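Local atomic coordinates of PlaB phospholipase (Legionella pneumophila, PDB entry 6ZTI), a protein that probably hydrolyses phospholipids as an alpha/beta-hydrolase virulence factor, and assembles into tetramers under the control of bound NAD(H), which regulates its activity. Residues B[30-35]-B[272-277]; B[135-140]-B[380-385]; B[342-347]-B[388-393]. All blocks are in the same frame, centred on the assembly; numbering follows the deposited sequence.

Contact 1 belongs to the alpha/beta-hydrolase part of the chain, where it ties together two loops that follow strands of the parallel sheet. Contact 2 joins a loop of that part to strand 378-383 of the mixed sheet. Contact 3 pairs two strands of the same mixed sheet. The centres of contacts 2 and 3 are about 10 Å apart, and they meet where strands 378-383 and 390-396 pair, Gln-382 O to Thr-392 N 2.8 Å. Both also touch one thio-NAD molecule: Arg-381 holds its phosphates, and Leu-391 and Tyr-393 its adenine. Contact 1 lies away from the dinucleotide sites, its centre about 27 Å from that of contact 2 and 34 Å from that of contact 3.

Contact 1: B[30-35]-B[272-277]; sequences NTYGEL and GIIRSI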
# COMPACT_ATOMS: atom_id res chain seq x y z
N ASN B 30 -13.76 -34.02 15.75
CA ASN B 30 -15.17 -34.06 16.11
C ASN B 30 -16.01 -33.18 15.20
O ASN B 30 -17.24 -33.26 15.25
CB ASN B 30 -15.38 -33.64 17.58
CG ASN B 30 -14.92 -32.22 17.87
OD1 ASN B 30 -14.67 -31.42 16.97
ND2 ASN B 30 -14.83 -31.89 19.16
N THR B 31 -15.36 -32.35 14.37
CA THR B 31 -16.06 -31.60 13.33
C THR B 31 -17.00 -32.50 12.53
O THR B 31 -18.01 -32.01 12.00
CB THR B 31 -15.03 -30.94 12.41
OG1 THR B 31 -15.68 -30.07 11.48
CG2 THR B 31 -14.24 -32.00 11.63
N TYR B 32 -16.69 -33.79 12.42
CA TYR B 32 -17.50 -34.73 11.66
C TYR B 32 -18.72 -35.24 12.42
O TYR B 32 -19.50 -36.02 11.86
CB TYR B 32 -16.66 -35.94 11.22
CG TYR B 32 -15.45 -35.59 10.38
CD1 TYR B 32 -15.59 -34.88 9.20
CD2 TYR B 32 -14.16 -35.99 10.76
CE1 TYR B 32 -14.49 -34.56 8.42
CE2 TYR B 32 -13.06 -35.68 9.99
CZ TYR B 32 -13.23 -34.96 8.82
OH TYR B 32 -12.14 -34.64 8.03
N GLY B 33 -18.91 -34.80 13.67
CA GLY B 33 -20.02 -35.29 14.46
C GLY B 33 -19.80 -36.76 14.76
O GLY B 33 -18.67 -37.23 14.86
N GLU B 34 -20.90 -37.50 14.89
CA GLU B 34 -20.84 -38.95 15.05
C GLU B 34 -21.18 -39.69 13.76
O GLU B 34 -21.41 -40.91 13.80
CB GLU B 34 -21.75 -39.39 16.20
CG GLU B 34 -21.34 -38.79 17.55
CD GLU B 34 -22.11 -39.35 18.74
OE1 GLU B 34 -23.32 -39.64 18.62
OE2 GLU B 34 -21.49 -39.51 19.82
N LEU B 35 -21.16 -39.00 12.62
CA LEU B 35 -21.50 -39.66 11.36
C LEU B 35 -20.55 -40.79 10.98
O LEU B 35 -21.03 -41.81 10.45
CB LEU B 35 -21.54 -38.62 10.23
CG LEU B 35 -21.85 -39.20 8.85
CD1 LEU B 35 -23.20 -39.92 8.89
CD2 LEU B 35 -21.82 -38.15 7.77
N GLY B 272 -25.61 -27.78 12.59
CA GLY B 272 -24.56 -27.87 11.59
C GLY B 272 -24.78 -29.06 10.66
O GLY B 272 -25.12 -30.16 11.10
N ILE B 273 -24.53 -28.83 9.37
CA ILE B 273 -24.89 -29.82 8.36
C ILE B 273 -24.27 -31.19 8.65
O ILE B 273 -24.90 -32.22 8.36
CB ILE B 273 -24.52 -29.33 6.95
CG1 ILE B 273 -24.96 -30.34 5.88
CG2 ILE B 273 -23.02 -29.08 6.84
CD1 ILE B 273 -25.08 -29.74 4.48
N ILE B 274 -23.06 -31.25 9.23
CA ILE B 274 -22.50 -32.54 9.63
C ILE B 274 -22.23 -32.56 11.14
O ILE B 274 -22.34 -33.60 11.79
CB ILE B 274 -21.24 -32.91 8.82
CG1 ILE B 274 -20.72 -34.30 9.23
CG2 ILE B 274 -20.16 -31.86 8.96
CD1 ILE B 274 -19.57 -34.86 8.37
N ARG B 275 -21.90 -31.39 11.71
CA ARG B 275 -21.53 -31.35 13.12
C ARG B 275 -22.67 -31.80 14.04
O ARG B 275 -22.41 -32.35 15.11
CB ARG B 275 -21.10 -29.93 13.50
CG ARG B 275 -20.58 -29.80 14.94
CD ARG B 275 -19.22 -30.48 15.10
NE ARG B 275 -18.65 -30.28 16.43
CZ ARG B 275 -18.88 -31.08 17.47
NH1 ARG B 275 -19.68 -32.13 17.35
NH2 ARG B 275 -18.30 -30.82 18.64
N SER B 276 -23.92 -31.57 13.64
CA SER B 276 -25.06 -31.86 14.50
C SER B 276 -25.50 -33.33 14.48
O SER B 276 -26.40 -33.69 15.24
CB SER B 276 -26.24 -30.97 14.10
OG SER B 276 -26.80 -31.35 12.85
N ILE B 277 -24.85 -34.18 13.68
CA ILE B 277 -25.24 -35.58 13.56
C ILE B 277 -24.79 -36.34 14.79
O ILE B 277 -23.60 -36.33 15.14
CB ILE B 277 -24.64 -36.19 12.29
CG1 ILE B 277 -25.14 -35.46 11.05
CG2 ILE B 277 -24.96 -37.67 12.20
CD1 ILE B 277 -24.54 -35.97 9.76
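Arg-275 lays its side chain against the backbone of Asn-30 and Thr-31, where two loops of the alpha/beta-hydrolase fold meet. Loop 30-35 follows strand 16-21 of the parallel sheet and leads into helix 35-44. Loop 272-277 follows strand 257-261 and makes a type I turn from Ile-274 to Ile-277. The arginine can be followed outward. Its CB is near Thr-31 O. CG stands anti to the backbone N (chi1 -175°), and the chain then bends at chi2. CD reaches Asn-30 O at 3.4 Å. The guanidinium continues over the same oxygen, which sits 3.1 Å above its plane and toward its rim. NE and NH1 are close to this oxygen, but their angles are too poor for hydrogen bonds. Asn-30 O instead accepts from Gly-33 N. At the tip, NH2 lies 3.7 Å from Asn-30 ND2. The amide and guanidinium are stacked, with planes 24° apart. Asn-30 also packs on Pro-476 of a second subunit.

Ile-274 points toward segment 30-35. Its CG1 rests on Tyr-32 O, and its CD1 meets the edge of the Tyr-32 ring at CD1, 4.1 Å away. The other end of that ring is fixed by a hydrogen bond from Tyr-32 OH to Gly-58 O. Leu-35 CD2 touches both Ile-274 CD1 and Ile-277 CD1, which continues the apolar patch toward helix 286-296. Gly-33 CA passes close to the carbonyl oxygens of Ile-274, Arg-275 and Ile-277. Its positive phi belongs to the type II' turn from Tyr-32 to Leu-35. Glu-34 is at the N-cap position of helix 35-44. Its OE1 is bonded to Met-279 N, just beyond segment 272-277. Its N gives the one hydrogen bond between the two segments, to Ile-277 O at 3.0 Å, nearly straight at 171°.

Contact 2: B[135-140]-B[380-385]; sequences GSALAQ and DRQRNL. With SND (thionicotinamide-adenine-dinucleotide), chain O.
Ala-137 to Gln-140 have helical backbone angles, while Gln-382 and Arg-383 facing them are extended, and the CA atoms of Ala-137 and Gln-382 stay 7.8 Å apart. Side chains bridge this gap between a loop of the alpha/beta-hydrolase part and strand 378-383 in the mixed sheet. Two glutamines do most of the work, reaching toward each other tip to tip. Their amides are stacked, with planes 29° apart, and Gln-140 OE1 touches Gln-382 CG. Gln-382 NE2 donates to Ala-137 O at 2.9 Å, in the carbonyl plane and on a lone pair. The same NE2 is also hydrogen-bonded to Tyr-211 OH, so two partners grip it.

Gln-140 has CG anti to the backbone N (chi1 -176°). Its NE2 donates to Arg-383 O at 2.8 Å from above the carbonyl plane. Glu-167 OE2 is a second partner of this NE2. Leu-385 crosses the chain at about a right angle, with its CG against Gln-140 NE2. Water 1 accepts from Gln-140 N and also bonds to Ser-136 O and Gln-382 OE1. Water 2 links Gln-140 OE1 to Arg-383 N.

On the other side of the strand, Arg-381 and Arg-383 bind the dinucleotide. Arg-145 and Asn-209 of the third subunit bond the same thio-NAD, and Val-208 O there bonds Arg-381 NH2, consistent with NAD(H)-mediated tetramerization. Arg-383 places one guanidinium face over O3B of the adenosine ribose. Adenine N7A lies over one face of the Arg-381 guanidinium, 3.0 Å above its plane and toward the rim. Arg-381 NE donates to phosphate O2A at 2.9 Å and its NH2 to O1N at 3.1 Å.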
# COMPACT_ATOMS: atom_id res chain seq x y z
N GLY B 135 -16.44 -20.04 -3.68
CA GLY B 135 -15.89 -19.11 -2.71
C GLY B 135 -16.84 -18.82 -1.57
O GLY B 135 -18.00 -19.25 -1.54
N SER B 136 -16.32 -18.04 -0.61
CA SER B 136 -17.06 -17.58 0.56
C SER B 136 -16.89 -16.07 0.69
O SER B 136 -15.77 -15.57 0.67
CB SER B 136 -16.56 -18.24 1.85
OG SER B 136 -17.06 -17.56 2.99
N ALA B 137 -18.01 -15.36 0.84
CA ALA B 137 -17.95 -13.92 1.00
C ALA B 137 -17.14 -13.52 2.22
O ALA B 137 -16.60 -12.41 2.27
CB ALA B 137 -19.37 -13.35 1.09
N LEU B 138 -17.04 -14.42 3.21
CA LEU B 138 -16.35 -14.11 4.45
C LEU B 138 -14.83 -14.06 4.27
O LEU B 138 -14.15 -13.44 5.10
CB LEU B 138 -16.69 -15.15 5.51
CG LEU B 138 -18.09 -15.15 6.13
CD1 LEU B 138 -18.23 -16.32 7.07
CD2 LEU B 138 -18.30 -13.86 6.88
N ALA B 139 -14.29 -14.70 3.23
CA ALA B 139 -12.84 -14.83 3.11
C ALA B 139 -12.17 -13.47 3.01
O ALA B 139 -11.08 -13.26 3.55
CB ALA B 139 -12.48 -15.69 1.89
N GLN B 140 -12.80 -12.53 2.31
CA GLN B 140 -12.21 -11.21 2.16
C GLN B 140 -12.03 -10.52 3.51
O GLN B 140 -11.05 -9.79 3.71
CB GLN B 140 -13.05 -10.36 1.21
CG GLN B 140 -12.43 -9.01 0.92
CD GLN B 140 -13.08 -8.30 -0.25
OE1 GLN B 140 -13.91 -7.41 -0.08
NE2 GLN B 140 -12.69 -8.69 -1.47
N ASP B 380 -25.70 -8.33 -2.63
CA ASP B 380 -24.32 -8.03 -2.29
C ASP B 380 -23.47 -7.79 -3.53
O ASP B 380 -23.77 -8.26 -4.63
CB ASP B 380 -23.70 -9.18 -1.47
CG ASP B 380 -22.31 -8.87 -0.97
OD1 ASP B 380 -22.17 -7.90 -0.19
OD2 ASP B 380 -21.36 -9.60 -1.34
N ARG B 381 -22.36 -7.09 -3.33
CA ARG B 381 -21.30 -7.06 -4.32
C ARG B 381 -19.96 -7.05 -3.60
O ARG B 381 -19.82 -6.49 -2.51
CB ARG B 381 -21.40 -5.84 -5.25
CG ARG B 381 -21.22 -4.52 -4.56
CD ARG B 381 -21.69 -3.37 -5.44
NE ARG B 381 -21.13 -2.08 -5.04
CZ ARG B 381 -21.36 -0.94 -5.69
NH1 ARG B 381 -22.16 -0.93 -6.74
NH2 ARG B 381 -20.80 0.19 -5.29
N GLN B 382 -18.97 -7.66 -4.23
CA GLN B 382 -17.62 -7.75 -3.68
C GLN B 382 -16.66 -7.68 -4.84
O GLN B 382 -16.93 -8.23 -5.91
CB GLN B 382 -17.41 -9.04 -2.87
CG GLN B 382 -16.58 -8.88 -1.60
CD GLN B 382 -16.34 -10.19 -0.83
OE1 GLN B 382 -15.63 -11.09 -1.29
NE2 GLN B 382 -16.89 -10.27 0.38
N ARG B 383 -15.55 -6.98 -4.65
CA ARG B 383 -14.49 -6.95 -5.64
C ARG B 383 -13.24 -7.57 -5.03
O ARG B 383 -12.86 -7.23 -3.91
CB ARG B 383 -14.17 -5.53 -6.14
CG ARG B 383 -13.33 -5.55 -7.42
CD ARG B 383 -13.08 -4.16 -7.98
NE ARG B 383 -12.19 -3.37 -7.12
CZ ARG B 383 -11.78 -2.14 -7.41
NH1 ARG B 383 -12.17 -1.56 -8.53
NH2 ARG B 383 -10.96 -1.51 -6.57
N ASN B 384 -12.64 -8.49 -5.78
CA ASN B 384 -11.49 -9.23 -5.27
C ASN B 384 -10.33 -8.27 -5.02
O ASN B 384 -10.03 -7.39 -5.83
CB ASN B 384 -11.10 -10.32 -6.27
CG ASN B 384 -10.04 -11.26 -5.71
OD1 ASN B 384 -8.84 -11.00 -5.79
ND2 ASN B 384 -10.48 -12.37 -5.13
N LEU B 385 -9.67 -8.46 -3.88
CA LEU B 385 -8.59 -7.57 -3.49
C LEU B 385 -7.29 -7.86 -4.21
O LEU B 385 -6.43 -6.98 -4.31
CB LEU B 385 -8.36 -7.65 -1.98
CG LEU B 385 -9.56 -7.30 -1.09
CD1 LEU B 385 -9.17 -7.37 0.39
CD2 LEU B 385 -10.12 -5.94 -1.43
PA SND O . -18.01 -1.55 -2.42
O1A SND O . -17.63 -2.54 -1.39
O2A SND O . -19.50 -1.50 -2.75
O5B SND O . -17.23 -1.77 -3.83
C5B SND O . -15.85 -2.15 -3.78
C4B SND O . -15.18 -1.84 -5.10
O4B SND O . -15.87 -2.51 -6.17
C3B SND O . -15.15 -0.36 -5.48
O3B SND O . -13.91 -0.03 -6.11
C2B SND O . -16.33 -0.24 -6.44
O2B SND O . -16.20 0.83 -7.36
C1B SND O . -16.21 -1.57 -7.17
N9A SND O . -17.46 -2.00 -7.79
C8A SND O . -18.59 -2.43 -7.16
N7A SND O . -19.62 -2.61 -7.95
C5A SND O . -19.12 -2.27 -9.20
C6A SND O . -19.73 -2.18 -10.47
N6A SND O . -21.00 -2.53 -10.70
N1A SND O . -18.98 -1.74 -11.49
C2A SND O . -17.69 -1.45 -11.27
N3A SND O . -17.00 -1.51 -10.13
C4A SND O . -17.79 -1.91 -9.12
O3 SND O . -17.59 -0.09 -1.97
PN SND O . -17.52 1.37 -2.61
O1N SND O . -18.52 1.48 -3.70
O2N SND O . -16.10 1.67 -2.92
O5D SND O . -18.02 2.19 -1.32
C5D SND O . -17.07 2.65 -0.33
C4D SND O . -17.67 2.60 1.07
O4D SND O . -18.96 3.25 1.08
C3D SND O . -17.92 1.20 1.65
O3D SND O . -17.83 1.25 3.07
C2D SND O . -19.36 0.94 1.20
O2D SND O . -20.01 -0.04 1.99
C1D SND O . -19.96 2.32 1.42
N1N SND O . -21.15 2.53 0.48
C2N SND O . -20.88 2.94 -0.77
C3N SND O . -21.92 3.20 -1.64
C7N SND O . -21.64 3.77 -2.99
S7N SND O . -22.47 5.09 -3.55
N7N SND O . -20.67 3.21 -3.68
C4N SND O . -23.22 3.03 -1.20
C5N SND O . -23.47 2.58 0.09
C6N SND O . -22.41 2.33 0.92
O HOH W 1 -14.58 -13.23 -0.19
O HOH W 2 -15.29 -5.66 -2.18

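Contact 3: B[342-347]-B[388-393]; sequences MIIFRL and RGKLTY. With SND (thionicotinamide-adenine-dinucleotide), chain O.
The ring of Phe-345 turns its edge to Leu-391 O, with CD2 3.5 Å from that oxygen, and has Ile-343 CG2 over one face, toward the rim. The Tyr-393 ring comes near it obliquely, Phe-345 CE2 to Tyr-393 CD1. These groups stand on one face of an antiparallel strand pair in the mixed sheet, formed by strands 340-349 and 390-396. Ile-343 pairs with Tyr-393 and Phe-345 with Leu-391, both hydrogen-bonded pairs. In each, the two residues donate to one another. Ile-343 N reaches Tyr-393 O at 2.8 Å, and Phe-345 N reaches Leu-391 O at the same length. A fifth bond, Leu-347 N to Gly-389 O, closes the end of the pair. Between these bonds, Thr-392 CA and Lys-390 CA make CA-H...O contacts with Ile-343 O and Phe-345 O.

The opposite face carries Ile-344, Arg-346, Lys-390 and Thr-392. Trp-174 of helix 171-180 packs on Ile-344, Arg-346 and Lys-390. Thr-392 CG2 meets Met-342 CG at 3.6 Å. Arg-346 and Lys-390 lie side by side, and their aliphatic parts touch at CG and CD. The like-charged Arg-346 NE and Lys-390 NZ stay 5.2 Å apart. Each has its own partner: Arg-346 a salt bridge with Glu-456, Lys-390 NZ a hydrogen bond to Gly-169 O.

On the Phe-345 face the dinucleotide adenine rests against strand 390-396. Leu-391 has CG anti to the backbone N (chi1 174°). Leu-391 CD2 lies 3.6 Å from adenine C6A. Tyr-393 OH also bonds N3A of another thio-NAD, and accepts from N6A of this adenine at 3.0 Å.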
# COMPACT_ATOMS: atom_id res chain seq x y z
N MET B 342 -25.58 -15.94 -8.28
CA MET B 342 -24.30 -15.28 -8.11
C MET B 342 -23.64 -15.15 -9.47
O MET B 342 -23.63 -16.09 -10.27
CB MET B 342 -23.41 -16.05 -7.13
CG MET B 342 -22.22 -15.27 -6.67
SD MET B 342 -21.48 -15.94 -5.19
CE MET B 342 -20.20 -16.95 -5.92
N ILE B 343 -23.13 -13.96 -9.75
CA ILE B 343 -22.42 -13.67 -10.98
C ILE B 343 -21.00 -13.33 -10.61
O ILE B 343 -20.77 -12.48 -9.74
CB ILE B 343 -23.07 -12.52 -11.76
CG1 ILE B 343 -24.58 -12.72 -11.88
CG2 ILE B 343 -22.40 -12.40 -13.15
CD1 ILE B 343 -25.26 -11.63 -12.70
N ILE B 344 -20.04 -14.00 -11.23
CA ILE B 344 -18.63 -13.65 -11.09
C ILE B 344 -18.20 -13.07 -12.43
O ILE B 344 -18.18 -13.78 -13.45
CB ILE B 344 -17.76 -14.86 -10.71
CG1 ILE B 344 -18.26 -15.49 -9.41
CG2 ILE B 344 -16.27 -14.44 -10.53
CD1 ILE B 344 -17.68 -16.88 -9.14
N PHE B 345 -17.87 -11.78 -12.45
CA PHE B 345 -17.42 -11.12 -13.67
C PHE B 345 -15.91 -11.12 -13.73
O PHE B 345 -15.23 -10.84 -12.73
CB PHE B 345 -17.90 -9.66 -13.77
CG PHE B 345 -19.39 -9.50 -13.87
CD1 PHE B 345 -20.04 -9.50 -15.08
CD2 PHE B 345 -20.14 -9.27 -12.73
CE1 PHE B 345 -21.40 -9.33 -15.15
CE2 PHE B 345 -21.50 -9.10 -12.79
CZ PHE B 345 -22.12 -9.12 -14.00
N ARG B 346 -15.39 -11.44 -14.91
CA ARG B 346 -13.98 -11.36 -15.23
C ARG B 346 -13.83 -10.43 -16.42
O ARG B 346 -14.33 -10.74 -17.51
CB ARG B 346 -13.41 -12.73 -15.55
CG ARG B 346 -11.93 -12.72 -15.74
CD ARG B 346 -11.45 -14.01 -16.36
NE ARG B 346 -10.00 -14.11 -16.31
CZ ARG B 346 -9.29 -14.90 -17.10
NH1 ARG B 346 -9.90 -15.66 -18.01
NH2 ARG B 346 -7.97 -14.93 -16.98
N LEU B 347 -13.16 -9.31 -16.21
CA LEU B 347 -12.99 -8.28 -17.22
C LEU B 347 -11.56 -8.27 -17.73
O LEU B 347 -10.63 -7.96 -16.98
CB LEU B 347 -13.34 -6.91 -16.64
CG LEU B 347 -14.33 -5.99 -17.36
CD1 LEU B 347 -14.28 -6.17 -18.87
CD2 LEU B 347 -15.73 -6.22 -16.81
N ARG B 388 -8.54 -6.76 -9.33
CA ARG B 388 -9.68 -5.84 -9.37
C ARG B 388 -10.54 -6.02 -10.61
O ARG B 388 -11.61 -5.40 -10.69
CB ARG B 388 -9.18 -4.41 -9.29
CG ARG B 388 -8.53 -4.09 -7.96
CD ARG B 388 -7.85 -2.74 -7.98
NE ARG B 388 -6.45 -2.84 -8.39
CZ ARG B 388 -5.67 -1.80 -8.66
NH1 ARG B 388 -6.16 -0.57 -8.59
NH2 ARG B 388 -4.41 -1.99 -9.01
N GLY B 389 -10.12 -6.84 -11.56
CA GLY B 389 -10.99 -7.21 -12.65
C GLY B 389 -11.96 -8.32 -12.29
O GLY B 389 -12.59 -8.89 -13.18
N LYS B 390 -12.05 -8.69 -11.02
CA LYS B 390 -12.94 -9.76 -10.58
C LYS B 390 -13.97 -9.16 -9.64
O LYS B 390 -13.63 -8.65 -8.57
CB LYS B 390 -12.16 -10.89 -9.92
CG LYS B 390 -11.07 -11.48 -10.81
CD LYS B 390 -11.59 -12.06 -12.12
CE LYS B 390 -12.44 -13.27 -11.91
NZ LYS B 390 -11.67 -14.42 -11.35
N LEU B 391 -15.24 -9.25 -10.04
CA LEU B 391 -16.33 -8.57 -9.35
C LEU B 391 -17.48 -9.55 -9.22
O LEU B 391 -17.92 -10.12 -10.22
CB LEU B 391 -16.75 -7.31 -10.13
CG LEU B 391 -17.98 -6.55 -9.63
CD1 LEU B 391 -17.65 -5.85 -8.32
CD2 LEU B 391 -18.44 -5.54 -10.67
N THR B 392 -17.96 -9.76 -8.00
CA THR B 392 -19.01 -10.74 -7.74
C THR B 392 -20.27 -10.03 -7.28
O THR B 392 -20.25 -9.31 -6.27
CB THR B 392 -18.54 -11.78 -6.71
OG1 THR B 392 -17.41 -12.51 -7.24
CG2 THR B 392 -19.63 -12.75 -6.41
N TYR B 393 -21.37 -10.24 -8.00
CA TYR B 393 -22.68 -9.76 -7.59
C TYR B 393 -23.52 -10.94 -7.11
O TYR B 393 -23.45 -12.03 -7.68
CB TYR B 393 -23.43 -9.08 -8.75
CG TYR B 393 -23.34 -7.56 -8.76
CD1 TYR B 393 -22.13 -6.92 -8.94
CD2 TYR B 393 -24.47 -6.78 -8.61
CE1 TYR B 393 -22.05 -5.55 -8.96
CE2 TYR B 393 -24.40 -5.40 -8.62
CZ TYR B 393 -23.19 -4.78 -8.81
OH TYR B 393 -23.11 -3.41 -8.82
PA SND O . -18.01 -1.55 -2.42
O1A SND O . -17.63 -2.54 -1.39
O2A SND O . -19.50 -1.50 -2.75
O5B SND O . -17.23 -1.77 -3.83
C5B SND O . -15.85 -2.15 -3.78
C4B SND O . -15.18 -1.84 -5.10
O4B SND O . -15.87 -2.51 -6.17
C3B SND O . -15.15 -0.36 -5.48
O3B SND O . -13.91 -0.03 -6.11
C2B SND O . -16.33 -0.24 -6.44
O2B SND O . -16.20 0.83 -7.36
C1B SND O . -16.21 -1.57 -7.17
N9A SND O . -17.46 -2.00 -7.79
C8A SND O . -18.59 -2.43 -7.16
N7A SND O . -19.62 -2.61 -7.95
C5A SND O . -19.12 -2.27 -9.20
C6A SND O . -19.73 -2.18 -10.47
N6A SND O . -21.00 -2.53 -10.70
N1A SND O . -18.98 -1.74 -11.49
C2A SND O . -17.69 -1.45 -11.27
N3A SND O . -17.00 -1.51 -10.13
C4A SND O . -17.79 -1.91 -9.12
O3 SND O . -17.59 -0.09 -1.97
PN SND O . -17.52 1.37 -2.61
O1N SND O . -18.52 1.48 -3.70
O2N SND O . -16.10 1.67 -2.92
O5D SND O . -18.02 2.19 -1.32
C5D SND O . -17.07 2.65 -0.33
C4D SND O . -17.67 2.60 1.07
O4D SND O . -18.96 3.25 1.08
C3D SND O . -17.92 1.20 1.65
O3D SND O . -17.83 1.25 3.07
C2D SND O . -19.36 0.94 1.20
O2D SND O . -20.01 -0.04 1.99
C1D SND O . -19.96 2.32 1.42
N1N SND O . -21.15 2.53 0.48
C2N SND O . -20.88 2.94 -0.77
C3N SND O . -21.92 3.20 -1.64
C7N SND O . -21.64 3.77 -2.99
S7N SND O . -22.47 5.09 -3.55
N7N SND O . -20.67 3.21 -3.68
C4N SND O . -23.22 3.03 -1.20
C5N SND O . -23.47 2.58 0.09
C6N SND O . -22.41 2.33 0.92